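Local coordinates for peptidase M14 domain-containing protein (Shewanella amazonensis, PDB 2QVP) that is a putative zinc-dependent metallopeptidase of the M14 family, probably acting as a metallocarboxypeptidase or related hydrolase, at residues A[68-73]-A[164-169]; A[171-176]-A[247-252]; A[178-183]-A[241-246]; A[193-198]-A[260-265]. All coordinates share one frame; numbering follows the deposited sequence.

Contact 1. Residues A[68-73]-A[164-169]; sequences LLISAG and GILTCH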
loop_
_atom_site.group_PDB
_atom_site.type_symbol
_atom_site.label_atom_id
_atom_site.label_comp_id
_atom_site.label_asym_id
_atom_site.label_seq_id
_atom_site.Cartn_x
_atom_site.Cartn_y
_atom_site.Cartn_z
ATOM N N LEU A 68 -8.035 9.764 1.667
ATOM C CA LEU A 68 -7.359 8.697 0.966
ATOM C C LEU A 68 -6.233 8.108 1.840
ATOM O O LEU A 68 -5.548 8.840 2.508
ATOM C CB LEU A 68 -6.792 9.217 -0.350
ATOM C CG LEU A 68 -7.558 9.040 -1.658
ATOM C CD1 LEU A 68 -9.075 9.060 -1.512
ATOM C CD2 LEU A 68 -7.002 10.051 -2.677
ATOM N N LEU A 69 -6.107 6.778 1.842
ATOM C CA LEU A 69 -5.030 6.086 2.565
ATOM C C LEU A 69 -4.207 5.273 1.571
ATOM O O LEU A 69 -4.772 4.569 0.708
ATOM C CB LEU A 69 -5.577 5.180 3.661
ATOM C CG LEU A 69 -4.569 4.357 4.501
ATOM C CD1 LEU A 69 -3.573 5.240 5.218
ATOM C CD2 LEU A 69 -5.297 3.464 5.486
ATOM N N ILE A 70 -2.883 5.370 1.697
ATOM C CA ILE A 70 -1.978 4.589 0.928
ATOM C C ILE A 70 -1.174 3.728 1.886
ATOM O O ILE A 70 -0.569 4.270 2.803
ATOM C CB ILE A 70 -1.009 5.440 0.093
ATOM C CG1 ILE A 70 -1.774 6.415 -0.841
ATOM C CG2 ILE A 70 -0.093 4.502 -0.673
ATOM C CD1 ILE A 70 -0.895 7.233 -1.757
ATOM N N SER A 71 -1.147 2.403 1.683
ATOM C CA SER A 71 -0.331 1.533 2.554
ATOM C C SER A 71 0.703 0.719 1.758
ATOM O O SER A 71 0.520 0.437 0.569
ATOM C CB SER A 71 -1.192 0.620 3.433
ATOM O OG SER A 71 -2.088 -0.153 2.656
ATOM N N ALA A 72 1.803 0.377 2.412
ATOM C CA ALA A 72 2.847 -0.407 1.767
ATOM C C ALA A 72 3.596 -1.254 2.780
ATOM O O ALA A 72 3.476 -1.046 3.983
ATOM C CB ALA A 72 3.824 0.504 1.002
ATOM N N GLY A 73 4.291 -2.262 2.260
ATOM C CA GLY A 73 5.186 -3.106 3.045
ATOM C C GLY A 73 4.605 -4.093 4.028
ATOM O O GLY A 73 5.181 -4.291 5.080
ATOM N N GLY A 164 -11.139 5.972 -0.208
ATOM C CA GLY A 164 -10.246 5.109 -0.968
ATOM C C GLY A 164 -9.064 4.527 -0.206
ATOM O O GLY A 164 -8.493 5.188 0.618
ATOM N N ILE A 165 -8.715 3.280 -0.528
ATOM C CA ILE A 165 -7.542 2.593 -0.048
ATOM C C ILE A 165 -6.729 2.083 -1.258
ATOM O O ILE A 165 -7.280 1.537 -2.220
ATOM C CB ILE A 165 -7.845 1.421 0.950
ATOM C CG1 ILE A 165 -6.564 0.643 1.287
ATOM C CG2 ILE A 165 -8.977 0.432 0.480
ATOM C CD1 ILE A 165 -5.489 1.514 1.913
ATOM N N LEU A 166 -5.424 2.344 -1.235
ATOM C CA LEU A 166 -4.504 1.776 -2.191
ATOM C C LEU A 166 -3.414 1.093 -1.369
ATOM O O LEU A 166 -2.798 1.780 -0.547
ATOM C CB LEU A 166 -3.882 2.836 -3.068
ATOM C CG LEU A 166 -2.664 2.437 -3.952
ATOM C CD1 LEU A 166 -3.035 1.408 -5.004
ATOM C CD2 LEU A 166 -2.049 3.632 -4.624
ATOM N N THR A 167 -3.250 -0.233 -1.516
ATOM C CA THR A 167 -2.146 -0.937 -0.866
ATOM C C THR A 167 -1.198 -1.382 -1.979
ATOM O O THR A 167 -1.617 -1.926 -2.984
ATOM C CB THR A 167 -2.582 -2.114 -0.008
ATOM O OG1 THR A 167 -3.680 -1.713 0.810
ATOM C CG2 THR A 167 -1.451 -2.533 0.879
ATOM N N CYS A 168 0.098 -1.151 -1.779
ATOM C CA CYS A 168 1.077 -1.406 -2.802
ATOM C C CYS A 168 1.887 -2.662 -2.568
ATOM O O CYS A 168 2.865 -2.664 -1.809
ATOM C CB CYS A 168 1.940 -0.146 -2.948
ATOM S SG CYS A 168 0.862 1.243 -3.564
ATOM N N HIS A 169 1.461 -3.714 -3.264
ATOM C CA HIS A 169 2.084 -5.046 -3.210
ATOM C C HIS A 169 2.964 -5.320 -4.415
ATOM O O HIS A 169 3.013 -4.517 -5.350
ATOM C CB HIS A 169 0.993 -6.119 -3.125
ATOM C CG HIS A 169 0.433 -6.291 -1.753
ATOM N ND1 HIS A 169 -0.190 -5.271 -1.076
ATOM C CD2 HIS A 169 0.399 -7.366 -0.934
ATOM C CE1 HIS A 169 -0.564 -5.706 0.110
ATOM N NE2 HIS A 169 -0.223 -6.973 0.220
HETATM O O HOH W 1 4.876 -3.535 -0.421
#

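Contact 2. Residues A[171-176]-A[247-252]; sequences DVLMTD and PGQQPL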
loop_
_atom_site.group_PDB
_atom_site.type_symbol
_atom_site.label_atom_id
_atom_site.label_comp_id
_atom_site.label_asym_id
_atom_site.label_seq_id
_atom_site.Cartn_x
_atom_site.Cartn_y
_atom_site.Cartn_z
ATOM N N ASP A 171 4.214 -9.074 -6.609
ATOM C CA ASP A 171 4.060 -10.530 -6.743
ATOM C C ASP A 171 5.490 -10.932 -7.123
ATOM O O ASP A 171 5.894 -10.788 -8.279
ATOM C CB ASP A 171 2.970 -10.859 -7.763
ATOM C CG ASP A 171 2.484 -12.289 -7.665
ATOM O OD1 ASP A 171 3.274 -13.190 -7.264
ATOM O OD2 ASP A 171 1.325 -12.521 -8.082
ATOM N N VAL A 172 6.245 -11.433 -6.144
ATOM C CA VAL A 172 7.735 -11.540 -6.284
ATOM C C VAL A 172 8.272 -12.373 -7.463
ATOM O O VAL A 172 9.310 -12.028 -8.021
ATOM C CB VAL A 172 8.414 -11.924 -4.940
ATOM C CG1 VAL A 172 8.291 -13.436 -4.668
ATOM C CG2 VAL A 172 9.861 -11.440 -4.918
ATOM N N LEU A 173 7.567 -13.449 -7.815
ATOM C CA LEU A 173 7.917 -14.333 -8.933
ATOM C C LEU A 173 7.211 -13.967 -10.272
ATOM O O LEU A 173 7.442 -14.650 -11.276
ATOM C CB LEU A 173 7.589 -15.802 -8.572
ATOM C CG LEU A 173 8.182 -16.361 -7.268
ATOM C CD1 LEU A 173 7.782 -17.824 -7.046
ATOM C CD2 LEU A 173 9.688 -16.193 -7.258
HETATM N N MSE A 174 6.349 -12.938 -10.298
HETATM C CA MSE A 174 5.739 -12.473 -11.554
HETATM C C MSE A 174 6.636 -11.528 -12.359
HETATM O O MSE A 174 7.437 -10.820 -11.790
HETATM C CB MSE A 174 4.415 -11.755 -11.296
HETATM C CG MSE A 174 3.347 -12.646 -10.737
HETATM SE SE MSE A 174 2.565 -13.871 -11.955
HETATM C CE MSE A 174 1.244 -12.675 -12.835
ATOM N N THR A 175 6.477 -11.578 -13.684
ATOM C CA THR A 175 7.065 -10.677 -14.693
ATOM C C THR A 175 6.011 -9.651 -15.180
ATOM O O THR A 175 6.353 -8.520 -15.520
ATOM C CB THR A 175 7.557 -11.481 -15.926
ATOM O OG1 THR A 175 8.741 -12.203 -15.578
ATOM C CG2 THR A 175 7.862 -10.583 -17.120
ATOM N N ASP A 176 4.731 -10.056 -15.187
ATOM C CA ASP A 176 3.610 -9.212 -15.598
ATOM C C ASP A 176 2.902 -8.628 -14.403
ATOM O O ASP A 176 2.976 -9.186 -13.302
ATOM C CB ASP A 176 2.603 -10.023 -16.407
ATOM C CG ASP A 176 3.213 -10.644 -17.644
ATOM O OD1 ASP A 176 4.178 -10.082 -18.218
ATOM O OD2 ASP A 176 2.705 -11.702 -18.040
ATOM N N PRO A 247 5.604 -6.567 -10.644
ATOM C CA PRO A 247 6.244 -7.877 -10.774
ATOM C C PRO A 247 7.671 -7.896 -10.209
ATOM O O PRO A 247 8.502 -7.132 -10.694
ATOM C CB PRO A 247 6.249 -8.087 -12.288
ATOM C CG PRO A 247 5.792 -6.761 -12.913
ATOM C CD PRO A 247 5.819 -5.755 -11.852
ATOM N N GLY A 248 7.955 -8.762 -9.230
ATOM C CA GLY A 248 9.290 -8.832 -8.587
ATOM C C GLY A 248 10.483 -9.266 -9.427
ATOM O O GLY A 248 11.629 -8.959 -9.082
ATOM N N GLN A 249 10.217 -9.936 -10.549
ATOM C CA GLN A 249 11.264 -10.371 -11.483
ATOM C C GLN A 249 11.770 -9.248 -12.422
ATOM O O GLN A 249 12.591 -9.490 -13.295
ATOM C CB GLN A 249 10.744 -11.546 -12.299
ATOM C CG GLN A 249 10.347 -12.761 -11.476
ATOM C CD GLN A 249 11.536 -13.479 -10.874
ATOM O OE1 GLN A 249 12.343 -14.075 -11.592
ATOM N NE2 GLN A 249 11.634 -13.455 -9.547
ATOM N N GLN A 250 11.265 -8.028 -12.234
ATOM C CA GLN A 250 11.652 -6.845 -12.981
ATOM C C GLN A 250 12.652 -6.056 -12.168
ATOM O O GLN A 250 12.799 -6.327 -10.968
ATOM C CB GLN A 250 10.409 -5.987 -13.228
ATOM C CG GLN A 250 9.323 -6.696 -14.039
ATOM C CD GLN A 250 9.715 -6.962 -15.467
ATOM O OE1 GLN A 250 10.733 -6.463 -15.957
ATOM N NE2 GLN A 250 8.890 -7.730 -16.164
ATOM N N PRO A 251 13.337 -5.081 -12.802
ATOM C CA PRO A 251 14.303 -4.282 -12.036
ATOM C C PRO A 251 13.620 -3.426 -10.969
ATOM O O PRO A 251 12.555 -2.844 -11.233
ATOM C CB PRO A 251 14.936 -3.379 -13.087
ATOM C CG PRO A 251 14.571 -4.017 -14.428
ATOM C CD PRO A 251 13.275 -4.648 -14.214
ATOM N N LEU A 252 14.245 -3.362 -9.793
ATOM C CA LEU A 252 13.703 -2.651 -8.640
ATOM C C LEU A 252 13.295 -1.215 -8.954
ATOM O O LEU A 252 12.166 -0.825 -8.653
ATOM C CB LEU A 252 14.695 -2.663 -7.465
ATOM C CG LEU A 252 14.207 -2.040 -6.131
ATOM C CD1 LEU A 252 13.155 -2.886 -5.491
ATOM C CD2 LEU A 252 15.391 -1.846 -5.181
#

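Contact 3. Residues A[178-183]-A[241-246]; sequences YVYTFE and GCCSET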
loop_
_atom_site.group_PDB
_atom_site.type_symbol
_atom_site.label_atom_id
_atom_site.label_comp_id
_atom_site.label_asym_id
_atom_site.label_seq_id
_atom_site.Cartn_x
_atom_site.Cartn_y
_atom_site.Cartn_z
ATOM N N TYR A 178 -0.659 -6.621 -12.592
ATOM C CA TYR A 178 -2.101 -6.709 -12.484
ATOM C C TYR A 178 -2.504 -5.968 -11.208
ATOM O O TYR A 178 -1.659 -5.475 -10.467
ATOM C CB TYR A 178 -2.578 -8.173 -12.444
ATOM C CG TYR A 178 -2.082 -8.971 -11.254
ATOM C CD1 TYR A 178 -0.796 -9.484 -11.235
ATOM C CD2 TYR A 178 -2.914 -9.226 -10.151
ATOM C CE1 TYR A 178 -0.323 -10.191 -10.154
ATOM C CE2 TYR A 178 -2.458 -9.958 -9.065
ATOM C CZ TYR A 178 -1.150 -10.447 -9.081
ATOM O OH TYR A 178 -0.632 -11.166 -8.021
ATOM N N VAL A 179 -3.801 -5.852 -11.005
ATOM C CA VAL A 179 -4.358 -5.192 -9.837
ATOM C C VAL A 179 -5.574 -5.959 -9.322
ATOM O O VAL A 179 -6.263 -6.677 -10.084
ATOM C CB VAL A 179 -4.776 -3.738 -10.148
ATOM C CG1 VAL A 179 -3.560 -2.859 -10.373
ATOM C CG2 VAL A 179 -5.757 -3.712 -11.361
ATOM N N TYR A 180 -5.770 -5.844 -8.007
ATOM C CA TYR A 180 -6.947 -6.306 -7.314
ATOM C C TYR A 180 -7.686 -5.012 -7.131
ATOM O O TYR A 180 -7.090 -4.064 -6.621
ATOM C CB TYR A 180 -6.666 -6.883 -5.920
ATOM C CG TYR A 180 -6.068 -8.267 -5.871
ATOM C CD1 TYR A 180 -4.691 -8.441 -5.893
ATOM C CD2 TYR A 180 -6.877 -9.402 -5.833
ATOM C CE1 TYR A 180 -4.131 -9.710 -5.879
ATOM C CE2 TYR A 180 -6.319 -10.688 -5.800
ATOM C CZ TYR A 180 -4.954 -10.827 -5.835
ATOM O OH TYR A 180 -4.409 -12.076 -5.778
ATOM N N THR A 181 -8.947 -4.930 -7.539
ATOM C CA THR A 181 -9.708 -3.706 -7.281
ATOM C C THR A 181 -11.081 -3.995 -6.680
ATOM O O THR A 181 -11.636 -5.094 -6.801
ATOM C CB THR A 181 -9.876 -2.843 -8.555
ATOM O OG1 THR A 181 -10.623 -3.579 -9.523
ATOM C CG2 THR A 181 -8.516 -2.432 -9.139
ATOM N N PHE A 182 -11.607 -2.964 -6.037
ATOM C CA PHE A 182 -12.881 -2.971 -5.391
ATOM C C PHE A 182 -13.639 -1.727 -5.824
ATOM O O PHE A 182 -13.149 -0.612 -5.620
ATOM C CB PHE A 182 -12.716 -2.968 -3.865
ATOM C CG PHE A 182 -11.964 -4.164 -3.310
ATOM C CD1 PHE A 182 -10.570 -4.152 -3.209
ATOM C CD2 PHE A 182 -12.651 -5.262 -2.852
ATOM C CE1 PHE A 182 -9.887 -5.251 -2.705
ATOM C CE2 PHE A 182 -11.985 -6.353 -2.340
ATOM C CZ PHE A 182 -10.611 -6.355 -2.255
ATOM N N GLU A 183 -14.807 -1.907 -6.447
ATOM C CA GLU A 183 -15.664 -0.774 -6.806
ATOM C C GLU A 183 -17.081 -1.215 -6.580
ATOM O O GLU A 183 -17.366 -2.414 -6.708
ATOM C CB GLU A 183 -15.512 -0.334 -8.259
ATOM C CG GLU A 183 -14.129 0.119 -8.698
ATOM C CD GLU A 183 -14.148 0.663 -10.136
ATOM O OE1 GLU A 183 -14.933 1.585 -10.386
ATOM O OE2 GLU A 183 -13.361 0.209 -11.005
ATOM N N GLY A 241 -11.207 0.499 -3.706
ATOM C CA GLY A 241 -9.945 -0.035 -3.193
ATOM C C GLY A 241 -9.079 -0.561 -4.292
ATOM O O GLY A 241 -9.563 -0.884 -5.359
ATOM N N CYS A 242 -7.782 -0.660 -4.021
ATOM C CA CYS A 242 -6.885 -1.265 -4.961
ATOM C C CYS A 242 -5.712 -1.889 -4.228
ATOM O O CYS A 242 -5.253 -1.357 -3.228
ATOM C CB CYS A 242 -6.367 -0.248 -5.960
ATOM S SG CYS A 242 -5.229 -0.922 -7.206
ATOM N N CYS A 243 -5.313 -3.064 -4.684
ATOM C CA CYS A 243 -4.075 -3.682 -4.253
ATOM C C CYS A 243 -3.320 -3.886 -5.562
ATOM O O CYS A 243 -3.694 -4.755 -6.333
ATOM C CB CYS A 243 -4.310 -4.970 -3.502
ATOM S SG CYS A 243 -2.807 -5.797 -3.057
ATOM N N SER A 244 -2.349 -3.004 -5.848
ATOM C CA SER A 244 -1.519 -3.058 -7.061
ATOM C C SER A 244 -0.451 -4.140 -6.891
ATOM O O SER A 244 0.040 -4.330 -5.790
ATOM C CB SER A 244 -0.871 -1.697 -7.293
ATOM O OG SER A 244 -0.248 -1.269 -6.085
ATOM N N GLU A 245 -0.116 -4.871 -7.953
ATOM C CA GLU A 245 0.874 -5.957 -7.866
ATOM C C GLU A 245 1.992 -5.765 -8.891
ATOM O O GLU A 245 1.860 -6.176 -10.030
ATOM C CB GLU A 245 0.179 -7.308 -8.046
ATOM C CG GLU A 245 -0.816 -7.657 -6.930
ATOM C CD GLU A 245 -0.182 -8.189 -5.669
ATOM O OE1 GLU A 245 1.047 -8.398 -5.596
ATOM O OE2 GLU A 245 -0.954 -8.426 -4.733
ATOM N N THR A 246 3.075 -5.094 -8.498
ATOM C CA THR A 246 4.211 -4.923 -9.407
ATOM C C THR A 246 5.007 -6.246 -9.472
ATOM O O THR A 246 5.065 -6.983 -8.484
ATOM C CB THR A 246 5.069 -3.662 -9.107
ATOM O OG1 THR A 246 5.450 -3.614 -7.720
ATOM C CG2 THR A 246 4.248 -2.422 -9.490
#

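Contact 4. Residues A[193-198]-A[260-265]; sequences HSLRDA and AAAMNT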
loop_
_atom_site.group_PDB
_atom_site.type_symbol
_atom_site.label_atom_id
_atom_site.label_comp_id
_atom_site.label_asym_id
_atom_site.label_seq_id
_atom_site.Cartn_x
_atom_site.Cartn_y
_atom_site.Cartn_z
ATOM N N HIS A 193 -9.330 0.499 -14.392
ATOM C CA HIS A 193 -8.567 0.570 -15.641
ATOM C C HIS A 193 -7.417 1.585 -15.593
ATOM O O HIS A 193 -6.360 1.313 -16.155
ATOM C CB HIS A 193 -9.481 0.840 -16.849
ATOM C CG HIS A 193 -10.523 -0.210 -17.066
ATOM N ND1 HIS A 193 -11.719 0.050 -17.708
ATOM C CD2 HIS A 193 -10.581 -1.506 -16.670
ATOM C CE1 HIS A 193 -12.447 -1.053 -17.738
ATOM N NE2 HIS A 193 -11.780 -2.011 -17.114
ATOM N N SER A 194 -7.619 2.726 -14.927
ATOM C CA SER A 194 -6.571 3.749 -14.854
ATOM C C SER A 194 -5.363 3.274 -14.027
ATOM O O SER A 194 -4.227 3.506 -14.419
ATOM C CB SER A 194 -7.153 5.068 -14.331
ATOM O OG SER A 194 -8.167 5.541 -15.224
ATOM N N LEU A 195 -5.631 2.616 -12.903
ATOM C CA LEU A 195 -4.569 2.080 -12.050
ATOM C C LEU A 195 -3.826 0.957 -12.743
ATOM O O LEU A 195 -2.595 0.894 -12.668
ATOM C CB LEU A 195 -5.100 1.623 -10.675
ATOM C CG LEU A 195 -4.984 2.674 -9.567
ATOM C CD1 LEU A 195 -3.526 2.803 -9.115
ATOM C CD2 LEU A 195 -5.533 4.021 -10.000
ATOM N N ARG A 196 -4.552 0.085 -13.426
ATOM C CA ARG A 196 -3.857 -0.989 -14.118
ATOM C C ARG A 196 -3.090 -0.430 -15.308
ATOM O O ARG A 196 -1.980 -0.891 -15.567
ATOM C CB ARG A 196 -4.791 -2.151 -14.446
ATOM C CG ARG A 196 -5.651 -2.055 -15.594
ATOM C CD ARG A 196 -5.017 -2.481 -16.881
ATOM N NE ARG A 196 -6.066 -3.104 -17.647
ATOM C CZ ARG A 196 -7.064 -2.483 -18.293
ATOM N NH1 ARG A 196 -7.195 -1.168 -18.371
ATOM N NH2 ARG A 196 -7.956 -3.218 -18.898
ATOM N N ASP A 197 -3.658 0.566 -15.999
ATOM C CA ASP A 197 -2.951 1.247 -17.105
ATOM C C ASP A 197 -1.684 1.909 -16.601
ATOM O O ASP A 197 -0.669 1.779 -17.246
ATOM C CB ASP A 197 -3.823 2.290 -17.845
ATOM C CG ASP A 197 -4.855 1.658 -18.787
ATOM O OD1 ASP A 197 -4.873 0.421 -18.971
ATOM O OD2 ASP A 197 -5.664 2.421 -19.358
ATOM N N ALA A 198 -1.740 2.590 -15.456
ATOM C CA ALA A 198 -0.570 3.225 -14.867
ATOM C C ALA A 198 0.595 2.244 -14.706
ATOM O O ALA A 198 1.717 2.572 -15.074
ATOM C CB ALA A 198 -0.921 3.870 -13.511
ATOM N N ALA A 260 5.013 4.419 -7.512
ATOM C CA ALA A 260 4.781 5.870 -7.374
ATOM C C ALA A 260 3.739 6.397 -8.373
ATOM O O ALA A 260 2.936 7.269 -8.032
ATOM C CB ALA A 260 6.071 6.618 -7.562
ATOM N N ALA A 261 3.792 5.864 -9.599
ATOM C CA ALA A 261 2.889 6.200 -10.720
ATOM C C ALA A 261 1.446 5.832 -10.383
ATOM O O ALA A 261 0.528 6.623 -10.620
ATOM C CB ALA A 261 3.329 5.475 -11.967
ATOM N N ALA A 262 1.263 4.627 -9.843
ATOM C CA ALA A 262 -0.049 4.155 -9.383
ATOM C C ALA A 262 -0.586 5.038 -8.238
ATOM O O ALA A 262 -1.774 5.336 -8.220
ATOM C CB ALA A 262 0.023 2.705 -8.940
HETATM N N MSE A 263 0.288 5.463 -7.304
HETATM C CA MSE A 263 -0.112 6.354 -6.192
HETATM C C MSE A 263 -0.567 7.706 -6.716
HETATM O O MSE A 263 -1.598 8.237 -6.269
HETATM C CB MSE A 263 1.005 6.525 -5.161
HETATM C CG MSE A 263 1.350 5.247 -4.442
HETATM SE SE MSE A 263 2.985 5.298 -3.446
HETATM C CE MSE A 263 3.379 3.409 -3.368
ATOM N N ASN A 264 0.175 8.238 -7.681
ATOM C CA ASN A 264 -0.213 9.478 -8.383
ATOM C C ASN A 264 -1.572 9.372 -9.059
ATOM O O ASN A 264 -2.385 10.268 -8.913
ATOM C CB ASN A 264 0.802 9.871 -9.465
ATOM C CG ASN A 264 2.106 10.411 -8.895
ATOM O OD1 ASN A 264 2.131 11.063 -7.844
ATOM N ND2 ASN A 264 3.204 10.162 -9.614
ATOM N N THR A 265 -1.803 8.282 -9.793
ATOM C CA THR A 265 -3.074 8.040 -10.493
ATOM C C THR A 265 -4.219 7.873 -9.514
ATOM O O THR A 265 -5.293 8.412 -9.743
ATOM C CB THR A 265 -2.993 6.793 -11.389
ATOM O OG1 THR A 265 -1.865 6.920 -12.260
ATOM C CG2 THR A 265 -4.242 6.628 -12.227
#

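Contact 1. Residues A[68-73]-A[164-169]
L69, I70 and S71 pair with I165, L166 and T167 as neighbouring parallel strands in the buried middle of the mixed sheet of this zinc-exopeptidase alpha/beta fold. The backbone ladder zigzags: L69 N donates to G164 O, L69 O accepts from L166 N at 3.0 Å, S71 N donates to L166 O at 2.8 Å, and S71 O takes C168 N. G164, just ahead of I165, has a phi of 156°, where a CB would press on the preceding carbonyl, so glycine suits the place.

L69, S71, I165 and T167 share one face. L69 and I165 lie side by side, with I165 CD1 4.0 Å from L69 CG. Further along, S71 OG sits between its own backbone N and carbonyl carbon (chi1 55°) and accepts from T167 OG1 at 2.9 Å; since T167 has two modelled conformers, this bond is doubtful in the other. In this conformer the two small hydroxyl groups can pair within the buried layer. Beyond S71, a water spans from G73 N to C168 O, accepting from the first and donating to the second at 2.6 Å.

The opposite face carries I70, A72, L166 and C168, whose aliphatic and sulfur groups suit an apolar layer. Helix 252-270 covers L166 and C168 there, while strand 101-105 flanks 68-72 and strand 241-247 flanks 165-169.

Contact 2. Residues A[171-176]-A[247-252]
D171 and G248 join two type I beta turns, D171 to M174 and P247 to Q250, that begin at the C-terminal ends of neighbouring parallel strands, 165-171 and 241-247. G248 N donates to D171 O at 3.0 Å from above the carbonyl plane, while M174 N, closing its own turn, reaches that oxygen from the opposite face. Glycine suits position 248: V172 O lies 3.2 Å from G248 CA, in the place a side chain would need.

Q249 runs over the 171-174 turn, and its path can be traced atom by atom. CB lies 3.4 Å from M174 O, and the backbone N of the same residue donates to that oxygen. CG, anti to the carbonyl carbon, comes 3.5 Å from L173 O. The chain then bends at chi2 (-71°), carrying CD past L173 CA and delivering NE2 to V172 O at 3.1 Å, almost straight at 172°. A glutamine is long and polar enough to cross a turn and still bond its far carbonyl.

P247 wedges its ring against the end of the turn and the residue after it, CB close to M174 O and CG to T175 O; F203 also touches the proline. Q250, also bent at chi2, crosses T175 at about a right angle. Its NE2 donates in the carbonyl plane, on a lone pair of T175 O, at 2.7 Å.

Contact 3. Residues A[178-183]-A[241-246]
Y180 O is approached by two groups of the facing strand: C243 N donates to it at 2.8 Å, and C242 CA makes a CA-H...O contact. Y180 N returns the bond to C243 O at 2.9 Å, so Y180 and C243 form a hydrogen-bonded antiparallel pair. F182 with G241 repeats the pattern, while E245 N to Y178 O completes the ladder. Strands 178-182 and 241-246 thus run antiparallel inside the sheet.

On the face bearing Y178, Y180, C243 and E245, Y178 CG takes the crowded position between its backbone N and carbonyl carbon (chi1 63°), and the ring folds beside E245. CB of the glutamate lies over one ring face, 3.7 Å from the centroid, a CH-pi contact displaced toward the rim. With E245 CG anti to the carbonyl carbon (chi1 -65°), CG also rests on the ring, 3.5 Å from Y178 CZ; the bend at chi2 then turns the carboxylate, whose plane is 13° from that of the ring. OE2 reaches the edge of the second tyrosine, 3.6 Å from Y180 CE1. Tyrosines suit both places, giving the aliphatic part of the glutamate a flat wall and its carboxylate an aromatic edge. At the other end F182 turns its edge to G241, where the lack of a side chain allows close packing.

The opposite face carries V179, T181, C242 and S244; V179 CG1 touches C242 SG at 4.1 Å.

E245 is predicted to be the proton donor/acceptor. Its stem rests on Y178, whose OH probably bonds D171 OD2, though the modelled distance is doubtfully short; such packing would help orient the carboxylate for its predicted role.

Contact 4. Residues A[193-198]-A[260-265]
A198 and T265 meet where helices 193-198 and 260-265 pack side by side, roughly antiparallel at 155°, with axes 8.8 Å apart. Small residues permit the close fit: A198 and A262 bring their CA atoms within 5.6 Å, and A198 CB sits 3.4 Å from T265 OG1.

The threonine is turned so that each branch has its own task. OG1, anti to the carbonyl carbon (chi1 -54°), folds back along its helix and donates to A261 O at 2.9 Å. That oxygen also accepts the helical bond from T265 N, and the two donors come from opposite faces of its plane. With the hydroxyl thus satisfied, CG2, anti to the backbone N, faces the other helix and touches S194 CB at 3.9 Å. S194 likewise keeps its OG on its own helix, bonded to R190 O.

L195 slides past T265 in the opposite direction. Its chi1 of -95° lies off the usual staggered positions and brings CD2 to 3.7 Å from T265 CG2 and CD1 to A262 CB. S194 and L195 are each given in one of two conformers, so their contacts are provisional.

Both helices lie over the same side of the central sheet: M263 of helix 252-270 rests on L166 and C168, R196 of helix 190-200 reaches V179, and helix 80-91 flanks A260 and N264.

How the contacts relate
All four contacts lie in one alpha/beta domain. Contacts 1 and 3 belong to the same sheet, their centres 10 Å apart; strands 165-171 and 241-247 are neighbours, so backbone bonds between I165, T167 and C242 fuse the two pairs. Contact 2 ties together the loops leaving those strands, its centre about 16 Å from that of contact 3, and D171 links it to T246 through a backbone bond and probably to Y178. Along the chain contact 1 closes first; contact 2 then encloses contact 3, and contact 4 interleaves with both. Contacts 1 to 3 thereby bring residues distant in sequence near the predicted catalytic E245, with the helices of contact 4 packed on the sheet face bearing L166, C168 and V179.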